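Local coordinates for DNA binding protein (Mycobacterium tuberculosis, PDB 4NB5) that represses transcription of mycobacterial MmpS-MmpL transport systems, and controls its own expression, by binding promoter DNA directly as a homodimeric MarR-type regulator, at residues L32-L35 with A36-L40; G41-L44 with V45-P48. All coordinates share one frame; numbering follows the deposited sequence.

Contact 1: L32-L35 with A36-L40; sequences LTRL and AGRLL
Thr33 OG1 accepts from Ala36 N at 3.1 Å, with an N-H...O angle of 149°, which identifies Thr33 as the N-cap of helix 34-45. A chi1 of 66° puts the hydroxyl between the residue's own backbone N and carbonyl carbon, turned toward the first helical turn; Thr33 OG1 also lies 3.1 Å from Ala36 CB, a close fit at the cap. The i to i+4 pattern opens with a weak, long bond from Gly37 N to Thr33 O, at 3.4 Å, and tightens with Arg38 N to Arg34 O at 3.0 Å and Leu39 N to Leu35 O at 2.8 Å.

The arginines meet through their aliphatic parts, Arg34 CG lying 4.0 Å from Arg38 CD. Their guanidinium planes differ by 42° and the charged ends stay separate. Arg38 bends at chi3, and its NH1 comes within 3.9 Å of Leu35 CD1, approaching obliquely.

Second-shell partners hold the polar ends. Asn70 OD1 in helix 64-77 hydrogen-bonds the capping hydroxyl, Glu28 forms a salt bridge with Arg34, and Leu60 O accepts from Arg38 NH2. One hydroxyl thus links the helix start to the probable helix-turn-helix motif that includes Asn70, while the salt bridge to Glu28 probably offsets part of the like charge of the two arginines.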
ATOM      1  N   LEU B  32      -3.113   9.924 -16.921  1.00 17.41           N
ATOM      2  CA  LEU B  32      -1.869   9.289 -16.512  1.00 14.92           C
ATOM      3  C   LEU B  32      -0.935   9.255 -17.720  1.00 14.47           C
ATOM      4  O   LEU B  32      -1.348   9.576 -18.831  1.00 17.05           O
ATOM      5  CB  LEU B  32      -2.138   7.883 -15.972  1.00 14.89           C
ATOM      6  CG  LEU B  32      -3.012   7.820 -14.712  1.00 19.13           C
ATOM      7  CD1 LEU B  32      -3.221   6.373 -14.286  1.00 26.15           C
ATOM      8  CD2 LEU B  32      -2.397   8.638 -13.580  1.00 22.94           C
ATOM      9  N   THR B  33       0.324   8.885 -17.517  1.00 14.48           N
ATOM     10  CA  THR B  33       1.273   8.890 -18.623  1.00 13.59           C
ATOM     11  C   THR B  33       1.086   7.686 -19.546  1.00 18.03           C
ATOM     12  O   THR B  33       0.793   6.572 -19.100  1.00 17.58           O
ATOM     13  CB  THR B  33       2.734   8.880 -18.141  1.00 23.71           C
ATOM     14  OG1 THR B  33       3.013   7.637 -17.487  1.00 18.98           O
ATOM     15  CG2 THR B  33       3.000  10.035 -17.187  1.00 20.96           C
ATOM     16  N   ARG B  34       1.276   7.926 -20.834  1.00 15.96           N
ATOM     17  CA  ARG B  34       1.205   6.877 -21.835  1.00 14.94           C
ATOM     18  C   ARG B  34       2.247   5.800 -21.534  1.00 14.27           C
ATOM     19  O   ARG B  34       1.968   4.606 -21.639  1.00 11.20           O
ATOM     20  CB  ARG B  34       1.429   7.475 -23.232  1.00 16.30           C
ATOM     21  CG  ARG B  34       1.271   6.496 -24.374  1.00 16.00           C
ATOM     22  CD  ARG B  34       1.350   7.184 -25.736  1.00 18.07           C
ATOM     23  NE  ARG B  34       0.178   8.027 -25.974  1.00 26.48           N
ATOM     24  CZ  ARG B  34      -1.010   7.570 -26.370  1.00 50.57           C
ATOM     25  NH1 ARG B  34      -1.203   6.273 -26.576  1.00 30.81           N
ATOM     26  NH2 ARG B  34      -2.016   8.412 -26.556  1.00 42.85           N
ATOM     27  N   LEU B  35       3.444   6.217 -21.138  1.00 11.85           N
ATOM     28  CA  LEU B  35       4.522   5.258 -20.907  1.00 11.70           C
ATOM     29  C   LEU B  35       4.211   4.314 -19.746  1.00  9.93           C
ATOM     30  O   LEU B  35       4.546   3.130 -19.802  1.00 11.00           O
ATOM     31  CB  LEU B  35       5.860   5.970 -20.696  1.00 12.31           C
ATOM     32  CG  LEU B  35       7.074   5.067 -20.464  1.00 12.99           C
ATOM     33  CD1 LEU B  35       7.200   3.987 -21.533  1.00 14.19           C
ATOM     34  CD2 LEU B  35       8.327   5.934 -20.433  1.00 19.52           C
ATOM     35  N   ALA B  36       3.558   4.819 -18.699  1.00 10.42           N
ATOM     36  CA  ALA B  36       3.149   3.958 -17.597  1.00 12.65           C
ATOM     37  C   ALA B  36       2.203   2.857 -18.079  1.00  8.79           C
ATOM     38  O   ALA B  36       2.341   1.704 -17.684  1.00  9.40           O
ATOM     39  CB  ALA B  36       2.490   4.777 -16.500  1.00 15.43           C
ATOM     40  N   GLY B  37       1.234   3.224 -18.913  1.00  8.43           N
ATOM     41  CA  GLY B  37       0.312   2.256 -19.477  1.00  8.19           C
ATOM     42  C   GLY B  37       1.011   1.218 -20.342  1.00  8.53           C
ATOM     43  O   GLY B  37       0.720   0.026 -20.254  1.00  7.39           O
ATOM     44  N   ARG B  38       1.923   1.682 -21.194  1.00  8.56           N
ATOM     45  CA  ARG B  38       2.672   0.777 -22.070  1.00  7.42           C
ATOM     46  C   ARG B  38       3.557  -0.161 -21.261  1.00  9.30           C
ATOM     47  O   ARG B  38       3.653  -1.353 -21.565  1.00  9.07           O
ATOM     48  CB  ARG B  38       3.506   1.574 -23.080  1.00  9.66           C
ATOM     49  CG  ARG B  38       2.669   2.346 -24.090  1.00 11.14           C
ATOM     50  CD  ARG B  38       3.539   3.248 -24.968  1.00 11.10           C
ATOM     51  NE  ARG B  38       4.422   2.460 -25.829  1.00 13.87           N
ATOM     52  CZ  ARG B  38       5.727   2.674 -25.999  1.00 15.26           C
ATOM     53  NH1 ARG B  38       6.354   3.666 -25.375  1.00 15.36           N
ATOM     54  NH2 ARG B  38       6.411   1.879 -26.811  1.00 19.04           N
ATOM     55  N   LEU B  39       4.194   0.377 -20.220  1.00  9.63           N
ATOM     56  CA  LEU B  39       5.019  -0.426 -19.323  1.00  6.58           C
ATOM     57  C   LEU B  39       4.209  -1.511 -18.608  1.00  8.34           C
ATOM     58  O   LEU B  39       4.637  -2.669 -18.537  1.00  9.28           O
ATOM     59  CB  LEU B  39       5.751   0.465 -18.315  1.00  8.91           C
ATOM     60  CG  LEU B  39       6.587  -0.288 -17.281  1.00 13.32           C
ATOM     61  CD1 LEU B  39       7.599  -1.202 -17.949  1.00 15.08           C
ATOM     62  CD2 LEU B  39       7.290   0.689 -16.349  1.00 11.38           C
ATOM     63  N   LEU B  40       3.032  -1.152 -18.094  1.00  7.56           N
ATOM     64  CA  LEU B  40       2.177  -2.139 -17.453  1.00  8.71           C
ATOM     65  C   LEU B  40       1.753  -3.194 -18.471  1.00  7.91           C
ATOM     66  O   LEU B  40       1.792  -4.387 -18.195  1.00  6.98           O
ATOM     67  CB  LEU B  40       0.957  -1.472 -16.826  1.00  7.10           C
ATOM     68  CG  LEU B  40      -0.038  -2.414 -16.139  1.00  7.08           C
ATOM     69  CD1 LEU B  40       0.637  -3.261 -15.072  1.00 11.43           C
ATOM     70  CD2 LEU B  40      -1.195  -1.641 -15.538  1.00  6.83           C
TER

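Contact 2: G41-L44 with V45-P48; sequences GWLL and VCDP
Cys46 CB sits over one face of the Trp42 indole, 3.9 Å from the centroid of the five-membered ring and 22° off its normal, a CH-pi contact. Cys46 CB is nearest Trp42 NE1, at 3.6 Å, and stands 3.6 Å above the ring plane, offset toward the rim. Cys46 SG makes an oblique sulfur-aromatic contact, 4.7 Å from the centroid of the Trp42 five-membered ring. With chi1 at 61°, Cys46 SG turns back over the helix end, packing 3.8 Å from Leu43 CA and beside Leu43 CD2.

The cysteine side chain packs over Trp42 O, which accepts two backbone bonds: Cys46 N at 2.8 Å, nearly in line with the carbonyl, and Val45 N at 3.1 Å, from well above its plane. Val45 CG2 fills the adjacent notch, 3.4 Å from Gly41 O.

The contact lies where helix 34-45 passes into the loop before strand 51-52, at the junction of dimer region and winged helix-turn-helix lobe, as in MarR-type regulators. Gln51 touches Leu43 and Cys46 and hydrogen-bonds Trp42 NE1, while the indole packs on Leu56 and Ala59 of helix 53-59. Leu44 and Val45 meet helix 16-28, and Arg132 and Arg135 of the second subunit donate to backbone carbonyls here.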
ATOM      1  N   GLY B  41       1.353  -2.750 -19.659  1.00  9.06           N
ATOM      2  CA  GLY B  41       0.981  -3.679 -20.709  1.00  8.57           C
ATOM      3  C   GLY B  41       2.109  -4.641 -21.063  1.00  7.37           C
ATOM      4  O   GLY B  41       1.893  -5.846 -21.192  1.00  7.75           O
ATOM      5  N   TRP B  42       3.313  -4.110 -21.226  1.00  6.97           N
ATOM      6  CA  TRP B  42       4.468  -4.940 -21.525  1.00  9.90           C
ATOM      7  C   TRP B  42       4.697  -5.989 -20.430  1.00  9.83           C
ATOM      8  O   TRP B  42       4.933  -7.158 -20.719  1.00  9.23           O
ATOM      9  CB  TRP B  42       5.721  -4.080 -21.709  1.00  9.24           C
ATOM     10  CG  TRP B  42       6.933  -4.878 -22.096  1.00 10.41           C
ATOM     11  CD1 TRP B  42       7.966  -5.239 -21.284  1.00 13.74           C
ATOM     12  CD2 TRP B  42       7.237  -5.409 -23.395  1.00 10.51           C
ATOM     13  NE1 TRP B  42       8.895  -5.963 -21.996  1.00 12.67           N
ATOM     14  CE2 TRP B  42       8.469  -6.080 -23.285  1.00  9.53           C
ATOM     15  CE3 TRP B  42       6.588  -5.369 -24.631  1.00 18.15           C
ATOM     16  CZ2 TRP B  42       9.064  -6.715 -24.377  1.00 11.98           C
ATOM     17  CZ3 TRP B  42       7.185  -6.007 -25.712  1.00 18.93           C
ATOM     18  CH2 TRP B  42       8.408  -6.672 -25.573  1.00 14.19           C
ATOM     19  N   LEU B  43       4.615  -5.582 -19.166  1.00  9.96           N
ATOM     20  CA  LEU B  43       4.886  -6.525 -18.074  1.00  7.34           C
ATOM     21  C   LEU B  43       3.785  -7.565 -17.906  1.00  7.38           C
ATOM     22  O   LEU B  43       3.978  -8.577 -17.230  1.00  7.95           O
ATOM     23  CB  LEU B  43       5.135  -5.771 -16.762  1.00  7.86           C
ATOM     24  CG  LEU B  43       6.454  -4.999 -16.733  1.00 10.86           C
ATOM     25  CD1 LEU B  43       6.501  -4.053 -15.557  1.00 10.34           C
ATOM     26  CD2 LEU B  43       7.646  -5.956 -16.679  1.00 11.25           C
ATOM     27  N   LEU B  44       2.637  -7.329 -18.533  1.00  6.89           N
ATOM     28  CA  LEU B  44       1.551  -8.298 -18.558  1.00  7.25           C
ATOM     29  C   LEU B  44       1.744  -9.400 -19.604  1.00  8.99           C
ATOM     30  O   LEU B  44       1.157 -10.467 -19.487  1.00 11.71           O
ATOM     31  CB  LEU B  44       0.227  -7.581 -18.834  1.00  5.86           C
ATOM     32  CG  LEU B  44      -0.412  -7.010 -17.575  1.00  6.75           C
ATOM     33  CD1 LEU B  44      -1.322  -5.855 -17.925  1.00  9.06           C
ATOM     34  CD2 LEU B  44      -1.193  -8.060 -16.836  1.00 10.20           C
ATOM     35  N   VAL B  45       2.556  -9.142 -20.628  1.00  7.40           N
ATOM     36  CA  VAL B  45       2.671 -10.088 -21.738  1.00 10.65           C
ATOM     37  C   VAL B  45       4.092 -10.538 -22.045  1.00 10.25           C
ATOM     38  O   VAL B  45       4.279 -11.459 -22.830  1.00 11.08           O
ATOM     39  CB  VAL B  45       2.078  -9.518 -23.047  1.00  8.10           C
ATOM     40  CG1 VAL B  45       0.585  -9.291 -22.896  1.00 15.27           C
ATOM     41  CG2 VAL B  45       2.790  -8.237 -23.453  1.00 13.82           C
ATOM     42  N   CYS B  46       5.090  -9.892 -21.453  1.00 10.47           N
ATOM     43  CA  CYS B  46       6.475 -10.205 -21.791  1.00 10.66           C
ATOM     44  C   CYS B  46       6.891 -11.600 -21.319  1.00 10.64           C
ATOM     45  O   CYS B  46       6.284 -12.192 -20.423  1.00 11.65           O
ATOM     46  CB  CYS B  46       7.415  -9.152 -21.205  1.00 12.50           C
ATOM     47  SG  CYS B  46       7.346  -9.041 -19.408  1.00 11.17           S
ATOM     48  N   ASP B  47       7.936 -12.120 -21.950  1.00 12.13           N
ATOM     49  CA  ASP B  47       8.501 -13.406 -21.577  1.00 14.67           C
ATOM     50  C   ASP B  47      10.008 -13.285 -21.752  1.00 22.10           C
ATOM     51  O   ASP B  47      10.470 -12.952 -22.840  1.00 21.05           O
ATOM     52  CB  ASP B  47       7.955 -14.504 -22.482  1.00 17.31           C
ATOM     53  CG  ASP B  47       8.467 -15.875 -22.102  1.00 23.66           C
ATOM     54  OD1 ASP B  47       8.346 -16.241 -20.918  1.00 27.81           O
ATOM     55  OD2 ASP B  47       8.997 -16.581 -22.985  1.00 41.61           O
ATOM     56  N   PRO B  48      10.779 -13.504 -20.675  1.00 15.29           N
ATOM     57  CA  PRO B  48      10.323 -13.881 -19.335  1.00 15.32           C
ATOM     58  C   PRO B  48       9.585 -12.751 -18.639  1.00 16.79           C
ATOM     59  O   PRO B  48       9.688 -11.594 -19.050  1.00 14.86           O
ATOM     60  CB  PRO B  48      11.630 -14.190 -18.597  1.00 23.94           C
ATOM     61  CG  PRO B  48      12.641 -13.354 -19.269  1.00 35.18           C
ATOM     62  CD  PRO B  48      12.239 -13.307 -20.717  1.00 22.55           C
TER

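From the N terminus, contact 1 comes first, at the start of helix 34-45, and contact 2 follows at its end. They run in series, neither nesting nor crossing, with adjoining segments and centres about 13 Å apart. Each is a local turn, not a long-loop closure: contact 1 brings the chain into the helix, and contact 2 leads it out toward strand 51-52. Residues of both contacts pack on helix 16-28; contact 1 adds helix 64-77, contact 2 helix 53-59 and the sheet edge. Both touch the second subunit, contact 1 by Leu32 alone and contact 2 by several residues, with arginine bonds to the backbone, consistent with a helix that links the dimer interface to the probable DNA-binding motif.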